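Local structure of hypothetical protein PH1897 (Pyrococcus horikoshii, 1VDW) at residues S102-H107 and D201-V206; P111-I116 and L124-P129. The protein probably hydrolyses fructose 1,6-bisphosphate to fructose 6-phosphate and phosphate with the help of magnesium, and forms a homodimer of the inositol monophosphatase superfamily. All coordinates share one frame; numbering follows the deposited sequence.

Contact 1 (S102-H107 and D201-V206); sequences SVAIFH and DIAAGV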
# COMPACT_ATOMS: atom_id res chain seq x y z
N SER A 102 -15.18 5.42 5.14
CA SER A 102 -15.41 6.64 4.36
C SER A 102 -16.86 7.12 4.50
O SER A 102 -17.78 6.37 4.19
CB SER A 102 -15.09 6.36 2.89
OG SER A 102 -15.39 7.46 2.05
N VAL A 103 -17.05 8.35 4.96
CA VAL A 103 -18.39 8.90 5.15
C VAL A 103 -18.49 10.34 4.65
O VAL A 103 -17.70 11.19 5.04
CB VAL A 103 -18.79 8.90 6.64
CG1 VAL A 103 -20.11 9.63 6.84
CG2 VAL A 103 -18.91 7.48 7.15
N ALA A 104 -19.47 10.61 3.79
CA ALA A 104 -19.71 11.95 3.28
C ALA A 104 -21.15 12.33 3.66
O ALA A 104 -22.08 11.56 3.42
CB ALA A 104 -19.53 12.00 1.78
N ILE A 105 -21.31 13.51 4.25
CA ILE A 105 -22.61 14.00 4.70
C ILE A 105 -23.09 15.15 3.82
O ILE A 105 -22.37 16.13 3.63
CB ILE A 105 -22.55 14.53 6.14
CG1 ILE A 105 -21.86 13.51 7.05
CG2 ILE A 105 -23.95 14.84 6.64
CD1 ILE A 105 -22.61 12.23 7.22
N PHE A 106 -24.31 15.03 3.33
CA PHE A 106 -24.86 16.06 2.46
C PHE A 106 -26.10 16.71 3.03
O PHE A 106 -27.02 16.03 3.49
CB PHE A 106 -25.21 15.46 1.10
CG PHE A 106 -24.01 15.01 0.32
CD1 PHE A 106 -23.42 15.86 -0.62
CD2 PHE A 106 -23.43 13.76 0.54
CE1 PHE A 106 -22.29 15.47 -1.32
CE2 PHE A 106 -22.30 13.36 -0.17
CZ PHE A 106 -21.73 14.22 -1.10
N HIS A 107 -26.13 18.04 2.99
CA HIS A 107 -27.30 18.76 3.43
C HIS A 107 -28.04 18.92 2.14
O HIS A 107 -27.83 19.89 1.42
CB HIS A 107 -26.97 20.14 3.99
CG HIS A 107 -28.20 20.85 4.48
ND1 HIS A 107 -28.23 22.19 4.81
CD2 HIS A 107 -29.46 20.39 4.64
CE1 HIS A 107 -29.46 22.51 5.16
NE2 HIS A 107 -30.23 21.45 5.07
N ASP A 201 -17.68 4.91 -3.01
CA ASP A 201 -16.25 4.70 -2.81
C ASP A 201 -15.47 6.00 -2.72
O ASP A 201 -14.51 6.12 -1.96
CB ASP A 201 -15.63 3.91 -3.97
CG ASP A 201 -16.13 2.49 -4.06
OD1 ASP A 201 -16.24 1.82 -3.01
OD2 ASP A 201 -16.39 2.04 -5.20
N ILE A 202 -15.89 6.99 -3.51
CA ILE A 202 -15.17 8.24 -3.60
C ILE A 202 -15.73 9.50 -2.97
O ILE A 202 -15.04 10.50 -2.89
CB ILE A 202 -14.89 8.58 -5.08
CG1 ILE A 202 -16.22 8.82 -5.80
CG2 ILE A 202 -14.14 7.44 -5.75
CD1 ILE A 202 -16.07 9.38 -7.21
N ALA A 203 -16.98 9.46 -2.53
CA ALA A 203 -17.61 10.66 -1.98
C ALA A 203 -16.79 11.43 -0.95
O ALA A 203 -16.50 12.61 -1.14
CB ALA A 203 -18.98 10.32 -1.41
N ALA A 204 -16.40 10.77 0.13
CA ALA A 204 -15.64 11.46 1.17
C ALA A 204 -14.27 11.92 0.67
O ALA A 204 -13.84 13.03 0.95
CB ALA A 204 -15.48 10.55 2.38
N GLY A 205 -13.60 11.05 -0.08
CA GLY A 205 -12.29 11.39 -0.60
C GLY A 205 -12.33 12.61 -1.50
O GLY A 205 -11.42 13.44 -1.47
N VAL A 206 -13.38 12.72 -2.30
CA VAL A 206 -13.51 13.86 -3.20
C VAL A 206 -13.74 15.15 -2.40
O VAL A 206 -13.13 16.18 -2.68
CB VAL A 206 -14.67 13.65 -4.20
CG1 VAL A 206 -14.96 14.94 -4.95
CG2 VAL A 206 -14.29 12.56 -5.19
O HOH W 1 -14.00 8.25 -0.24
O HOH W 2 -17.86 7.77 0.92

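Contact 2 (P111-I116 and L124-P129); sequences PIYAFI and LYEGIP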
# COMPACT_ATOMS: atom_id res chain seq x y z
N PRO A 111 -22.63 19.06 0.07
CA PRO A 111 -21.73 18.41 1.02
C PRO A 111 -21.31 19.37 2.14
O PRO A 111 -20.83 20.47 1.89
CB PRO A 111 -20.56 17.96 0.15
CG PRO A 111 -20.55 18.96 -0.96
CD PRO A 111 -21.95 19.40 -1.19
N ILE A 112 -21.54 18.95 3.39
CA ILE A 112 -21.20 19.80 4.53
C ILE A 112 -20.12 19.22 5.43
O ILE A 112 -19.53 19.94 6.23
CB ILE A 112 -22.45 20.10 5.39
CG1 ILE A 112 -23.10 18.79 5.85
CG2 ILE A 112 -23.44 20.94 4.59
CD1 ILE A 112 -24.19 18.98 6.88
N TYR A 113 -19.85 17.92 5.29
CA TYR A 113 -18.84 17.28 6.12
C TYR A 113 -18.52 15.89 5.58
O TYR A 113 -19.40 15.20 5.06
CB TYR A 113 -19.35 17.15 7.55
CG TYR A 113 -18.41 16.42 8.49
CD1 TYR A 113 -17.21 17.00 8.90
CD2 TYR A 113 -18.73 15.15 8.97
CE1 TYR A 113 -16.36 16.34 9.78
CE2 TYR A 113 -17.88 14.48 9.84
CZ TYR A 113 -16.70 15.08 10.24
OH TYR A 113 -15.87 14.41 11.11
N ALA A 114 -17.27 15.50 5.71
CA ALA A 114 -16.84 14.18 5.29
C ALA A 114 -15.65 13.77 6.13
O ALA A 114 -14.87 14.62 6.59
CB ALA A 114 -16.46 14.18 3.82
N PHE A 115 -15.51 12.47 6.36
CA PHE A 115 -14.36 11.99 7.10
C PHE A 115 -13.95 10.64 6.56
O PHE A 115 -14.74 9.90 5.98
CB PHE A 115 -14.63 11.91 8.62
CG PHE A 115 -15.41 10.70 9.07
CD1 PHE A 115 -14.78 9.48 9.30
CD2 PHE A 115 -16.78 10.79 9.30
CE1 PHE A 115 -15.49 8.38 9.77
CE2 PHE A 115 -17.50 9.69 9.77
CZ PHE A 115 -16.85 8.49 10.00
N ILE A 116 -12.66 10.37 6.72
CA ILE A 116 -12.08 9.09 6.34
C ILE A 116 -11.23 8.70 7.53
O ILE A 116 -10.38 9.47 7.99
CB ILE A 116 -11.18 9.22 5.08
CG1 ILE A 116 -12.06 9.45 3.85
CG2 ILE A 116 -10.34 7.94 4.90
CD1 ILE A 116 -11.28 9.82 2.59
N LEU A 124 -7.57 10.43 11.49
CA LEU A 124 -8.91 10.87 11.13
C LEU A 124 -8.79 12.06 10.19
O LEU A 124 -8.33 13.13 10.59
CB LEU A 124 -9.73 11.28 12.36
CG LEU A 124 -11.13 11.80 12.03
CD1 LEU A 124 -11.95 10.71 11.35
CD2 LEU A 124 -11.84 12.28 13.29
N TYR A 125 -9.16 11.85 8.93
CA TYR A 125 -9.14 12.92 7.93
C TYR A 125 -10.55 13.50 7.90
O TYR A 125 -11.53 12.75 7.88
CB TYR A 125 -8.84 12.37 6.53
CG TYR A 125 -7.50 11.72 6.35
CD1 TYR A 125 -6.44 12.40 5.75
CD2 TYR A 125 -7.30 10.39 6.73
CE1 TYR A 125 -5.21 11.77 5.54
CE2 TYR A 125 -6.08 9.76 6.52
CZ TYR A 125 -5.05 10.45 5.92
OH TYR A 125 -3.85 9.81 5.70
N GLU A 126 -10.64 14.82 7.90
CA GLU A 126 -11.93 15.48 7.86
C GLU A 126 -11.94 16.57 6.80
O GLU A 126 -10.94 17.26 6.57
CB GLU A 126 -12.26 16.11 9.22
CG GLU A 126 -12.40 15.10 10.34
CD GLU A 126 -12.67 15.77 11.67
OE1 GLU A 126 -13.84 15.81 12.10
OE2 GLU A 126 -11.70 16.28 12.27
N GLY A 127 -13.08 16.71 6.14
CA GLY A 127 -13.24 17.72 5.12
C GLY A 127 -14.46 18.54 5.48
O GLY A 127 -15.55 18.00 5.68
N ILE A 128 -14.27 19.85 5.59
CA ILE A 128 -15.36 20.76 5.92
C ILE A 128 -15.39 21.84 4.86
O ILE A 128 -14.63 22.81 4.92
CB ILE A 128 -15.14 21.41 7.31
CG1 ILE A 128 -14.92 20.32 8.36
CG2 ILE A 128 -16.34 22.27 7.66
CD1 ILE A 128 -14.52 20.85 9.73
N PRO A 129 -16.26 21.68 3.85
CA PRO A 129 -16.36 22.67 2.78
C PRO A 129 -16.56 24.07 3.33
O PRO A 129 -17.41 24.29 4.20
CB PRO A 129 -17.56 22.18 1.98
CG PRO A 129 -17.46 20.68 2.13
CD PRO A 129 -17.17 20.54 3.61
O HOH W 3 -19.63 22.61 5.78

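Contact 1 (S102-H107 and D201-V206)
Helix 199-211 lies across strand 100-107 of the large mixed sheet, a helix-on-sheet layer of the inositol monophosphatase fold, and the two short segments cross at 72° with axes only 6.3 Å apart. Such closeness is possible because serine and alanine line the interface. Asp201 opens the segment with its CB turned away from the strand. Its OD2 takes a hydrogen bond from Arg198 N, while OD1 sits close to Asp84 OD2; two like charges so near each other would probably favour a bound cation or a shared proton, consistent with the predicted catalytic magnesium site that also includes Glu68. Ile202 turns its side chain off the strand, against Ile175 and Ile226. Ala203 then faces the strand, and its CB meets Ala104 CB at 3.6 Å, methyl to methyl. Ala204 follows, its CB packed against the strand, a tight 3.1 Å from Ser102 OG and 3.5 Å from Val103 O. Ser102 OG reaches the helix because it stands anti to its own backbone N (chi1 175°). Here the helix is kinked, the N atoms of Ala204 and Gly205 making no bond to the preceding turn, and two waters fill in. Ser102 OG donates to water 2 at 2.7 Å, which also receives a weak bond from Ala204 N. The same hydroxyl oxygen accepts from water 1 at 2.8 Å, so it is gripped from both its donor and acceptor sides. Water 1 donates to Asp201 O as well and is held by Gly205 N at 2.8 Å, thereby bridging the carbonyl and amide that a regular turn would join directly. One residue on, the helical pattern is restored, with Val206 N bonded to Ile202 O at 2.8 Å.

Contact 2 (P111-I116 and L124-P129)
Strands 111-116 and 124-128 run antiparallel, their axes 4.6 Å apart, with Ala114-Gly127 and Ile116-Tyr125 as hydrogen-bonded pairs flanking the non-hydrogen-bonded pair Phe115-Glu126. The straightest of the four backbone bonds, Tyr125 N to Ile116 O (2.8 Å, 166°), comes in nearly along the C=O axis. Tyr113 has CG anti to its backbone N (chi1 177°), which carries the ring along the sheet until OH donates to the anti lone pair of Glu126 OE1 at 2.7 Å. That oxygen lies in the ring plane, yet the carboxylate is turned 86° against the ring; the other oxygen, OE2, is salt-bridged to Arg7 of helix 3-20. A phenylalanine in place of Tyr113 would probably leave this buried carboxylate less firmly held, having lost its hydroxyl donor. Phe115 takes the crowded first torsion, and its CD1 meets Leu124 CD1 obliquely at 3.7 Å. On the opposite face, Ile116 CB packs 4.2 Å from Tyr125 CB, whose ring directs its edge at Ile116 O and whose OH bonds to Glu118. Beyond the pairs, Ile112 and Tyr113 form a classic beta bulge opposite Ile105, in a beta hairpin within a mixed sheet of the inositol monophosphatase fold.

In the fold
Contacts 1 and 2 have centres about 7 Å apart and share one mixed sheet, in which strands 100-107, 110-118 and 123-128 are successive neighbours both in the chain and in space. Probable hydrogen bonds, among them Ile105 N to Tyr113 O at 2.7 Å, join the two contacts directly. Helix 199-211 comes much later in the sequence and covers one face: Ala204 reaches Ile116 as well as strand 100-107, and Val207 meets Ala114. Helix 3-20 covers the other face, over Tyr113 and Phe115. The sheet is thus sandwiched between helices, and the hairpin of contact 2 packs against the helix that contributes to the predicted magnesium site, with Ile116 about 7 Å from Asp87 (nearest side-chain atoms).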